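Local coordinates for protein ABC-type phosphate transport system, periplasmic component (Lactobacillus brevis, PDB 4ECF) that probably binds phosphate outside the cell membrane and delivers it to an ABC transporter that imports it, as the solute-binding PstS component, at residues 104-109 against 143-148; 120-125 against 168-173; 135-140 against 202-207. All coordinates share one frame; numbering follows the deposited sequence. Where two conformers were deposited one is given.

Contact 1 (104-109 against 143-148); sequences IFTGQI and ANHRSK. With EDO (1,2-ethanediol), chain L.
K148 donates its backbone N-H to the carbonyl O of F105, 2.7 Å from K148 N to F105 O and nearly straight at 164°. The bond ties the C-terminal end of helix 98-105 to the loop that follows helix 132-140, on the surface of a PBP-superfamily fold. The helix end is a Schellman motif with G107 at positive phi, and G107 N bonds back to I104 O. The K148 side chain is extended, with CG anti to the backbone N (chi1 180°). It runs past G107, whose lack of a side chain lets K148 CD come within 3.6 Å of G107 CA. Beside the bond, S147 CA makes a CH...O contact with the same F105 oxygen.

T106 meets the loop through CG2, 3.7 Å from R146 O, and the same methyl also packs on H145 CB. T106 OG1 accepts a bond from Q108 NE2 and also bonds to I102 O. The loop itself is held from helix 132-140: R146 NE pairs with E138 OE1 in a salt bridge, and in the conformer given S147 OG bonds to E138 OE2. The F105 ring meets F137 edge-to-face. At the far end of the lysine a water accepts from NZ and donates to G107 O, 2.8 Å from each of K148 NZ and G107 O.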
loop_
_atom_site.group_PDB
_atom_site.type_symbol
_atom_site.label_atom_id
_atom_site.label_comp_id
_atom_site.label_asym_id
_atom_site.label_seq_id
_atom_site.Cartn_x
_atom_site.Cartn_y
_atom_site.Cartn_z
ATOM N N ILE A 104 -0.163 -7.699 -19.938
ATOM C CA ILE A 104 0.203 -8.836 -19.071
ATOM C C ILE A 104 -0.887 -9.157 -18.060
ATOM O O ILE A 104 -1.283 -10.316 -17.908
ATOM C CB ILE A 104 1.594 -8.616 -18.410
ATOM C CG1 ILE A 104 2.670 -8.743 -19.509
ATOM C CG2 ILE A 104 1.830 -9.570 -17.214
ATOM C CD1 ILE A 104 4.085 -8.379 -19.102
ATOM N N PHE A 105 -1.366 -8.149 -17.350
ATOM C CA PHE A 105 -2.373 -8.385 -16.297
ATOM C C PHE A 105 -3.754 -8.778 -16.838
ATOM O O PHE A 105 -4.520 -9.433 -16.126
ATOM C CB PHE A 105 -2.423 -7.208 -15.315
ATOM C CG PHE A 105 -1.431 -7.350 -14.181
ATOM C CD1 PHE A 105 -1.778 -8.050 -13.039
ATOM C CD2 PHE A 105 -0.126 -6.903 -14.303
ATOM C CE1 PHE A 105 -0.855 -8.223 -11.996
ATOM C CE2 PHE A 105 0.795 -7.069 -13.284
ATOM C CZ PHE A 105 0.430 -7.754 -12.132
ATOM N N THR A 106 -4.055 -8.402 -18.079
ATOM C CA THR A 106 -5.279 -8.862 -18.722
ATOM C C THR A 106 -5.162 -10.210 -19.396
ATOM O O THR A 106 -6.177 -10.728 -19.930
ATOM C CB THR A 106 -5.824 -7.832 -19.710
ATOM O OG1 THR A 106 -4.875 -7.667 -20.740
ATOM C CG2 THR A 106 -6.135 -6.511 -18.978
ATOM N N GLY A 107 -3.949 -10.768 -19.494
ATOM C CA GLY A 107 -3.751 -12.068 -20.140
ATOM C C GLY A 107 -3.534 -12.050 -21.640
ATOM O O GLY A 107 -3.520 -13.100 -22.283
ATOM N N GLN A 108 -3.410 -10.875 -22.239
ATOM C CA GLN A 108 -3.139 -10.776 -23.661
ATOM C C GLN A 108 -1.715 -11.190 -24.038
ATOM O O GLN A 108 -1.481 -11.671 -25.131
ATOM C CB GLN A 108 -3.373 -9.343 -24.138
ATOM C CG GLN A 108 -4.827 -8.913 -24.029
ATOM C CD GLN A 108 -4.959 -7.466 -24.349
ATOM O OE1 GLN A 108 -4.853 -7.085 -25.516
ATOM N NE2 GLN A 108 -5.106 -6.639 -23.332
ATOM N N ILE A 109 -0.766 -10.941 -23.144
ATOM C CA ILE A 109 0.617 -11.385 -23.272
ATOM C C ILE A 109 0.818 -12.457 -22.212
ATOM O O ILE A 109 0.456 -12.265 -21.040
ATOM C CB ILE A 109 1.594 -10.230 -23.025
ATOM C CG1 ILE A 109 1.622 -9.287 -24.251
ATOM C CG2 ILE A 109 2.999 -10.750 -22.711
ATOM C CD1 ILE A 109 2.363 -7.981 -23.986
ATOM N N ALA A 143 -4.793 1.605 -15.710
ATOM C CA ALA A 143 -5.819 2.443 -16.372
ATOM C C ALA A 143 -7.239 1.857 -16.229
ATOM O O ALA A 143 -8.039 1.832 -17.166
ATOM C CB ALA A 143 -5.471 2.721 -17.835
ATOM N N ASN A 144 -7.524 1.373 -15.017
ATOM C CA ASN A 144 -8.803 0.770 -14.654
ATOM C C ASN A 144 -9.151 -0.558 -15.347
ATOM O O ASN A 144 -10.283 -1.003 -15.252
ATOM C CB ASN A 144 -9.954 1.788 -14.781
ATOM C CG ASN A 144 -9.774 2.984 -13.874
ATOM O OD1 ASN A 144 -9.767 4.130 -14.325
ATOM N ND2 ASN A 144 -9.635 2.723 -12.603
ATOM N N HIS A 145 -8.193 -1.199 -16.004
ATOM C CA HIS A 145 -8.383 -2.575 -16.445
ATOM C C HIS A 145 -8.446 -3.522 -15.257
ATOM O O HIS A 145 -7.737 -3.365 -14.265
ATOM C CB HIS A 145 -7.289 -2.989 -17.398
ATOM C CG HIS A 145 -7.395 -2.355 -18.747
ATOM N ND1 HIS A 145 -7.994 -2.979 -19.795
ATOM C CD2 HIS A 145 -7.035 -1.084 -19.200
ATOM C CE1 HIS A 145 -7.956 -2.162 -20.877
ATOM N NE2 HIS A 145 -7.397 -1.004 -20.518
ATOM N N ARG A 146 -9.340 -4.495 -15.349
ATOM C CA ARG A 146 -9.451 -5.609 -14.385
ATOM C C ARG A 146 -8.450 -6.685 -14.720
ATOM O O ARG A 146 -8.214 -6.976 -15.900
ATOM C CB ARG A 146 -10.836 -6.262 -14.464
ATOM C CG ARG A 146 -11.987 -5.353 -14.046
ATOM C CD ARG A 146 -11.939 -5.007 -12.566
ATOM N NE ARG A 146 -11.005 -3.911 -12.299
ATOM C CZ ARG A 146 -11.331 -2.620 -12.229
ATOM N NH1 ARG A 146 -12.584 -2.190 -12.382
ATOM N NH2 ARG A 146 -10.376 -1.743 -11.998
ATOM N N SER A 147 -7.848 -7.285 -13.690
ATOM C CA SER A 147 -6.895 -8.355 -13.881
ATOM C C SER A 147 -7.607 -9.624 -14.352
ATOM O O SER A 147 -8.755 -9.875 -13.962
ATOM C CB SER A 147 -6.157 -8.600 -12.556
ATOM O OG SER A 147 -5.551 -7.398 -12.115
ATOM N N LYS A 148 -6.923 -10.383 -15.188
ATOM C CA LYS A 148 -7.224 -11.762 -15.462
ATOM C C LYS A 148 -7.271 -12.530 -14.106
ATOM O O LYS A 148 -6.475 -12.267 -13.234
ATOM C CB LYS A 148 -6.070 -12.294 -16.334
ATOM C CG LYS A 148 -6.160 -13.765 -16.763
ATOM C CD LYS A 148 -4.882 -14.190 -17.488
ATOM C CE LYS A 148 -4.681 -15.698 -17.611
ATOM N NZ LYS A 148 -3.488 -16.020 -18.476
HETATM C C1 EDO L . -2.088 3.953 -16.177
HETATM O O1 EDO L . -3.193 3.921 -15.236
HETATM C C2 EDO L . -2.091 5.246 -17.002
HETATM O O2 EDO L . -2.485 5.040 -18.372
HETATM O O HOH W 1 -4.347 -15.417 -21.024
#

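Contact 2 (120-125 against 168-173); sequences QSIVLI and GAISYV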
loop_
_atom_site.group_PDB
_atom_site.type_symbol
_atom_site.label_atom_id
_atom_site.label_comp_id
_atom_site.label_asym_id
_atom_site.label_seq_id
_atom_site.Cartn_x
_atom_site.Cartn_y
_atom_site.Cartn_z
ATOM N N GLN A 120 9.515 -17.896 -20.996
ATOM C CA GLN A 120 8.979 -18.372 -19.727
ATOM C C GLN A 120 7.521 -17.925 -19.645
ATOM O O GLN A 120 7.219 -16.713 -19.837
ATOM C CB GLN A 120 9.791 -17.739 -18.553
ATOM C CG GLN A 120 9.109 -17.664 -17.191
ATOM C CD GLN A 120 9.042 -19.010 -16.483
ATOM O OE1 GLN A 120 10.082 -19.610 -16.239
ATOM N NE2 GLN A 120 7.816 -19.489 -16.140
ATOM N N SER A 121 6.626 -18.854 -19.316
ATOM C CA SER A 121 5.232 -18.482 -19.133
ATOM C C SER A 121 5.099 -17.531 -17.947
ATOM O O SER A 121 5.753 -17.712 -16.906
ATOM C CB SER A 121 4.365 -19.732 -18.945
ATOM O OG SER A 121 3.027 -19.357 -18.714
ATOM N N ILE A 122 4.254 -16.512 -18.100
ATOM C CA ILE A 122 3.986 -15.534 -17.046
ATOM C C ILE A 122 3.013 -16.133 -16.029
ATOM O O ILE A 122 2.048 -16.819 -16.425
ATOM C CB ILE A 122 3.398 -14.246 -17.626
ATOM C CG1 ILE A 122 4.368 -13.646 -18.639
ATOM C CG2 ILE A 122 2.975 -13.285 -16.495
ATOM C CD1 ILE A 122 3.880 -12.360 -19.302
ATOM N N VAL A 123 3.273 -15.911 -14.738
ATOM C CA VAL A 123 2.362 -16.313 -13.688
ATOM C C VAL A 123 1.912 -15.072 -12.958
ATOM O O VAL A 123 2.710 -14.458 -12.212
ATOM C CB VAL A 123 3.057 -17.267 -12.670
ATOM C CG1 VAL A 123 2.103 -17.639 -11.534
ATOM C CG2 VAL A 123 3.598 -18.511 -13.372
ATOM N N LEU A 124 0.649 -14.698 -13.148
ATOM C CA LEU A 124 0.092 -13.547 -12.447
ATOM C C LEU A 124 -0.188 -13.939 -11.012
ATOM O O LEU A 124 -0.766 -15.006 -10.733
ATOM C CB LEU A 124 -1.213 -13.061 -13.123
ATOM C CG LEU A 124 -1.095 -12.617 -14.577
ATOM C CD1 LEU A 124 -2.487 -12.289 -15.111
ATOM C CD2 LEU A 124 -0.119 -11.462 -14.754
ATOM N N ILE A 125 0.225 -13.064 -10.098
ATOM C CA ILE A 125 -0.117 -13.194 -8.684
ATOM C C ILE A 125 -0.879 -11.937 -8.276
ATOM O O ILE A 125 -0.398 -10.830 -8.465
ATOM C CB ILE A 125 1.155 -13.371 -7.819
ATOM C CG1 ILE A 125 2.018 -14.536 -8.333
ATOM C CG2 ILE A 125 0.783 -13.542 -6.348
ATOM C CD1 ILE A 125 1.426 -15.895 -8.116
ATOM N N GLY A 168 8.600 -17.002 -13.392
ATOM C CA GLY A 168 7.647 -16.330 -14.265
ATOM C C GLY A 168 6.718 -15.327 -13.573
ATOM O O GLY A 168 5.944 -14.676 -14.243
ATOM N N ALA A 169 6.796 -15.213 -12.244
ATOM C CA ALA A 169 5.781 -14.460 -11.457
ATOM C C ALA A 169 5.902 -12.939 -11.582
ATOM O O ALA A 169 6.997 -12.399 -11.589
ATOM C CB ALA A 169 5.848 -14.853 -9.980
ATOM N N ILE A 170 4.743 -12.302 -11.645
ATOM C CA ILE A 170 4.605 -10.880 -11.437
ATOM C C ILE A 170 3.463 -10.562 -10.470
ATOM O O ILE A 170 2.428 -11.162 -10.504
ATOM C CB ILE A 170 4.433 -10.152 -12.792
ATOM C CG1 ILE A 170 4.333 -8.652 -12.593
ATOM C CG2 ILE A 170 3.220 -10.712 -13.578
ATOM C CD1 ILE A 170 4.395 -7.820 -13.880
ATOM N N SER A 171 3.681 -9.552 -9.633
ATOM C CA SER A 171 2.650 -9.024 -8.729
ATOM C C SER A 171 2.945 -7.550 -8.471
ATOM O O SER A 171 3.647 -6.888 -9.246
ATOM C CB SER A 171 2.561 -9.804 -7.426
ATOM O OG SER A 171 1.335 -9.524 -6.757
ATOM N N TYR A 172 2.340 -7.057 -7.419
ATOM C CA TYR A 172 2.493 -5.648 -7.033
ATOM C C TYR A 172 2.571 -5.569 -5.525
ATOM O O TYR A 172 1.873 -6.308 -4.831
ATOM C CB TYR A 172 1.327 -4.839 -7.606
ATOM C CG TYR A 172 0.018 -5.529 -7.526
ATOM C CD1 TYR A 172 -0.737 -5.495 -6.378
ATOM C CD2 TYR A 172 -0.444 -6.347 -8.576
ATOM C CE1 TYR A 172 -1.947 -6.160 -6.280
ATOM C CE2 TYR A 172 -1.648 -7.009 -8.499
ATOM C CZ TYR A 172 -2.412 -6.924 -7.331
ATOM O OH TYR A 172 -3.619 -7.596 -7.248
ATOM N N VAL A 173 3.362 -4.610 -5.007
ATOM C CA VAL A 173 3.562 -4.463 -3.593
ATOM C C VAL A 173 4.009 -3.054 -3.261
ATOM O O VAL A 173 4.602 -2.346 -4.090
ATOM C CB VAL A 173 4.587 -5.494 -3.040
ATOM C CG1 VAL A 173 6.040 -5.094 -3.354
ATOM C CG2 VAL A 173 4.284 -5.825 -1.595
#
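V123 lies beside A169 and L124 beside I170 in two neighbouring parallel beta strands, running 22° apart. V123 N bonds to G168 O, I170 N to V123 O, and I125 N to I170 O. The first of these is straight at the hydrogen, but V123 N stands well above the carbonyl plane of G168. The ladder ends on a side chain: S171 OG donates to I125 O at 2.8 Å. S171 OG is anti to the backbone N (chi1 -163°), and it approaches from above the I125 carbonyl plane.

One tight part lies on the face that carries L124 and I170. I170 CG2 sits 3.6 Å from L124 CD2 and 3.9 Å from I122 CG2. The I170 side chain lies alongside each of these two, pointing the same way. The other is at G168, which is buried just before its strand begins. G168 CA lies 3.5 Å from Q120 CG and also makes a CH...O contact with S121 O. The Q120 chain bends at chi2 (75°), which puts CD against G168, and NE2 donates to S121 O in the plane of both groups. W112 NE1 gives G168 O a second donor.

The solvent side is looser. S121 is exposed and V123 partly so, and on the V123 face A169 CB touches I125 CG1 at 4.2 Å.

The pair belongs to the mixed sheet of this periplasmic-binding-protein fold. Strand 73-87 pairs antiparallel with 169-174 on the side away from 123-127, and strand 151-153 lies beside 123-127. I104 and F105 of helix 98-105 cover the I170 face, while helix 156-165 packs on I125 and S171.

Contact 3 (135-140 against 202-207); sequences ATFEQF and WRIWSY. With EDO (1,2-ethanediol), chain L; EDO (1,2-ethanediol), chain F.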
loop_
_atom_site.group_PDB
_atom_site.type_symbol
_atom_site.label_atom_id
_atom_site.label_comp_id
_atom_site.label_asym_id
_atom_site.label_seq_id
_atom_site.Cartn_x
_atom_site.Cartn_y
_atom_site.Cartn_z
ATOM N N ALA A 135 -6.461 -2.087 -5.483
ATOM C CA ALA A 135 -7.286 -1.005 -6.011
ATOM C C ALA A 135 -6.448 0.098 -6.629
ATOM O O ALA A 135 -6.751 0.618 -7.694
ATOM C CB ALA A 135 -8.213 -0.469 -4.927
ATOM N N THR A 136 -5.365 0.453 -5.936
ATOM C CA THR A 136 -4.494 1.551 -6.381
ATOM C C THR A 136 -3.769 1.159 -7.645
ATOM O O THR A 136 -3.655 1.949 -8.598
ATOM C CB THR A 136 -3.509 1.957 -5.248
ATOM O OG1 THR A 136 -4.278 2.377 -4.113
ATOM C CG2 THR A 136 -2.670 3.128 -5.709
ATOM N N PHE A 137 -3.360 -0.105 -7.703
ATOM C CA PHE A 137 -2.596 -0.619 -8.833
ATOM C C PHE A 137 -3.494 -0.672 -10.087
ATOM O O PHE A 137 -3.105 -0.203 -11.176
ATOM C CB PHE A 137 -1.993 -1.991 -8.505
ATOM C CG PHE A 137 -1.152 -2.563 -9.624
ATOM C CD1 PHE A 137 0.097 -2.037 -9.894
ATOM C CD2 PHE A 137 -1.614 -3.629 -10.412
ATOM C CE1 PHE A 137 0.905 -2.571 -10.899
ATOM C CE2 PHE A 137 -0.816 -4.145 -11.438
ATOM C CZ PHE A 137 0.436 -3.627 -11.669
ATOM N N GLU A 138 -4.723 -1.142 -9.914
ATOM C CA GLU A 138 -5.663 -1.198 -11.068
ATOM C C GLU A 138 -5.985 0.196 -11.600
ATOM O O GLU A 138 -5.983 0.424 -12.814
ATOM C CB GLU A 138 -6.922 -2.039 -10.712
ATOM C CG GLU A 138 -6.540 -3.521 -10.453
ATOM C CD GLU A 138 -7.675 -4.551 -10.397
ATOM O OE1 GLU A 138 -8.819 -4.167 -10.107
ATOM O OE2 GLU A 138 -7.402 -5.768 -10.586
ATOM N N GLN A 139 -6.238 1.145 -10.680
ATOM C CA GLN A 139 -6.608 2.469 -11.087
ATOM C C GLN A 139 -5.429 3.232 -11.743
ATOM O O GLN A 139 -5.593 3.826 -12.800
ATOM C CB GLN A 139 -7.185 3.248 -9.916
ATOM C CG GLN A 139 -7.526 4.689 -10.265
ATOM C CD GLN A 139 -8.430 5.348 -9.225
ATOM O OE1 GLN A 139 -8.604 4.833 -8.104
ATOM N NE2 GLN A 139 -9.025 6.483 -9.599
ATOM N N PHE A 140 -4.262 3.249 -11.084
ATOM C CA PHE A 140 -3.176 4.121 -11.504
ATOM C C PHE A 140 -2.046 3.450 -12.272
ATOM O O PHE A 140 -1.234 4.139 -12.926
ATOM C CB PHE A 140 -2.641 4.887 -10.272
ATOM C CG PHE A 140 -3.680 5.753 -9.619
ATOM C CD1 PHE A 140 -4.080 6.924 -10.231
ATOM C CD2 PHE A 140 -4.262 5.397 -8.414
ATOM C CE1 PHE A 140 -5.066 7.708 -9.673
ATOM C CE2 PHE A 140 -5.260 6.175 -7.844
ATOM C CZ PHE A 140 -5.658 7.331 -8.476
ATOM N N TRP A 202 5.936 8.999 -11.114
ATOM C CA TRP A 202 5.473 7.656 -10.783
ATOM C C TRP A 202 4.057 7.814 -10.219
ATOM O O TRP A 202 3.873 8.500 -9.207
ATOM C CB TRP A 202 6.386 7.039 -9.698
ATOM C CG TRP A 202 5.961 5.620 -9.417
ATOM C CD1 TRP A 202 5.033 5.182 -8.460
ATOM C CD2 TRP A 202 6.348 4.428 -10.142
ATOM N NE1 TRP A 202 4.861 3.819 -8.553
ATOM C CE2 TRP A 202 5.663 3.314 -9.518
ATOM C CE3 TRP A 202 7.252 4.163 -11.164
ATOM C CZ2 TRP A 202 5.789 2.004 -9.993
ATOM C CZ3 TRP A 202 7.391 2.849 -11.596
ATOM C CH2 TRP A 202 6.690 1.795 -11.003
ATOM N N ARG A 203 3.058 7.296 -10.920
ATOM C CA ARG A 203 1.649 7.581 -10.616
ATOM C C ARG A 203 1.027 6.617 -9.622
ATOM O O ARG A 203 -0.097 6.861 -9.121
ATOM C CB ARG A 203 0.825 7.534 -11.903
ATOM C CG ARG A 203 1.147 8.683 -12.865
ATOM C CD ARG A 203 0.293 8.625 -14.131
ATOM N NE ARG A 203 -1.152 8.809 -13.869
ATOM C CZ ARG A 203 -2.099 7.866 -13.959
ATOM N NH1 ARG A 203 -1.807 6.611 -14.301
ATOM N NH2 ARG A 203 -3.362 8.186 -13.708
ATOM N N ILE A 204 1.674 5.494 -9.386
ATOM C CA ILE A 204 1.050 4.431 -8.549
ATOM C C ILE A 204 1.450 4.623 -7.072
ATOM O O ILE A 204 2.512 4.185 -6.640
ATOM C CB ILE A 204 1.398 2.992 -9.027
ATOM C CG1 ILE A 204 1.522 2.882 -10.554
ATOM C CG2 ILE A 204 0.353 2.044 -8.451
ATOM C CD1 ILE A 204 1.907 1.474 -10.986
ATOM N N TRP A 205 0.555 5.276 -6.309
ATOM C CA TRP A 205 0.797 5.645 -4.927
ATOM C C TRP A 205 -0.546 5.964 -4.344
ATOM O O TRP A 205 -1.523 6.264 -5.080
ATOM C CB TRP A 205 1.772 6.812 -4.768
ATOM C CG TRP A 205 1.379 8.082 -5.469
ATOM C CD1 TRP A 205 1.834 8.552 -6.687
ATOM C CD2 TRP A 205 0.542 9.127 -4.927
ATOM N NE1 TRP A 205 1.292 9.777 -6.967
ATOM C CE2 TRP A 205 0.492 10.182 -5.944
ATOM C CE3 TRP A 205 -0.214 9.270 -3.757
ATOM C CZ2 TRP A 205 -0.235 11.343 -5.754
ATOM C CZ3 TRP A 205 -0.937 10.464 -3.585
ATOM C CH2 TRP A 205 -0.946 11.466 -4.576
ATOM N N SER A 206 -0.640 5.914 -3.029
ATOM C CA SER A 206 -1.860 6.381 -2.356
ATOM C C SER A 206 -1.534 7.036 -1.021
ATOM O O SER A 206 -0.436 6.875 -0.502
ATOM C CB SER A 206 -2.872 5.256 -2.139
ATOM O OG SER A 206 -2.459 4.379 -1.101
ATOM N N TYR A 207 -2.535 7.704 -0.451
ATOM C CA TYR A 207 -2.432 8.222 0.899
ATOM C C TYR A 207 -2.706 7.062 1.862
ATOM O O TYR A 207 -3.470 6.151 1.553
ATOM C CB TYR A 207 -3.433 9.367 1.159
ATOM C CG TYR A 207 -3.205 10.581 0.271
ATOM C CD1 TYR A 207 -2.173 11.487 0.523
ATOM C CD2 TYR A 207 -4.031 10.810 -0.824
ATOM C CE1 TYR A 207 -1.969 12.600 -0.314
ATOM C CE2 TYR A 207 -3.826 11.910 -1.662
ATOM C CZ TYR A 207 -2.798 12.818 -1.366
ATOM O OH TYR A 207 -2.584 13.932 -2.200
HETATM C C1 EDO L . -2.088 3.953 -16.177
HETATM O O1 EDO L . -3.193 3.921 -15.236
HETATM C C2 EDO L . -2.091 5.246 -17.002
HETATM O O2 EDO L . -2.485 5.040 -18.372
HETATM C C1 EDO F . 5.296 5.423 -14.593
HETATM O O1 EDO F . 4.634 5.817 -15.817
HETATM C C2 EDO F . 4.368 4.757 -13.582
HETATM O O2 EDO F . 3.278 5.592 -13.197
HETATM O O HOH W 2 -5.390 5.976 -14.582
#
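F140, I204 and R203 bury the most surface here. The F140 ring meets R203 at its edge, with R203 NH2 near the ring plane and 3.8 Å from F140 CD1. Ring and guanidinium planes are 63° apart. F140 CB rests 3.4 Å from R203 O, and R252 adds a cation-pi contact to the ring. R203 NH1 also comes close to F140 O, but the angle is too poor for a hydrogen bond. A water accepts from R203 NH2 and donates to Q139 O, bridging the two segments. An ethanediol, probably from the crystallisation liquor, sits beside them and bonds weakly to F140 O and R203 NH1.

The contact sets the C-terminal end of helix 132-140 on the start of strand 205-213, in the interior of the PBP-type fold. I204 CG1, beside its backbone N (chi1 -35°), lies 3.8 Å from F140 O. I204 CG2 is 4.0 Å from F137 CA. The side chains of I204 and F137 cross obliquely, with CD1 of each 4.1 Å apart. One turn before F140, T136 CG2 lies 3.4 Å from W205 O. T136 OG1 is bonded back to G132 O, and it faces S206 CB at 3.8 Å.

How the contacts relate
Starting at the N terminus, the chain reaches helix 98-105, then strand 123-127, helix 132-140 and the loop at 143-148. Contact 1 closes the span from 104-109 to that loop. Contact 2 opens inside this span and closes beyond it, at strand 169-174. Contact 3 opens inside both and closes last, at 202-207, so all three cross and none nests. Contact 1 fixes a helix end to a surface loop, contact 2 joins two strands of the mixed sheet, and contact 3 sets helix 132-140 against strand 205-213 of that sheet. Rings join them: Y172 of contact 2 touches F105 of contact 1 and stacks on F137 of contact 3.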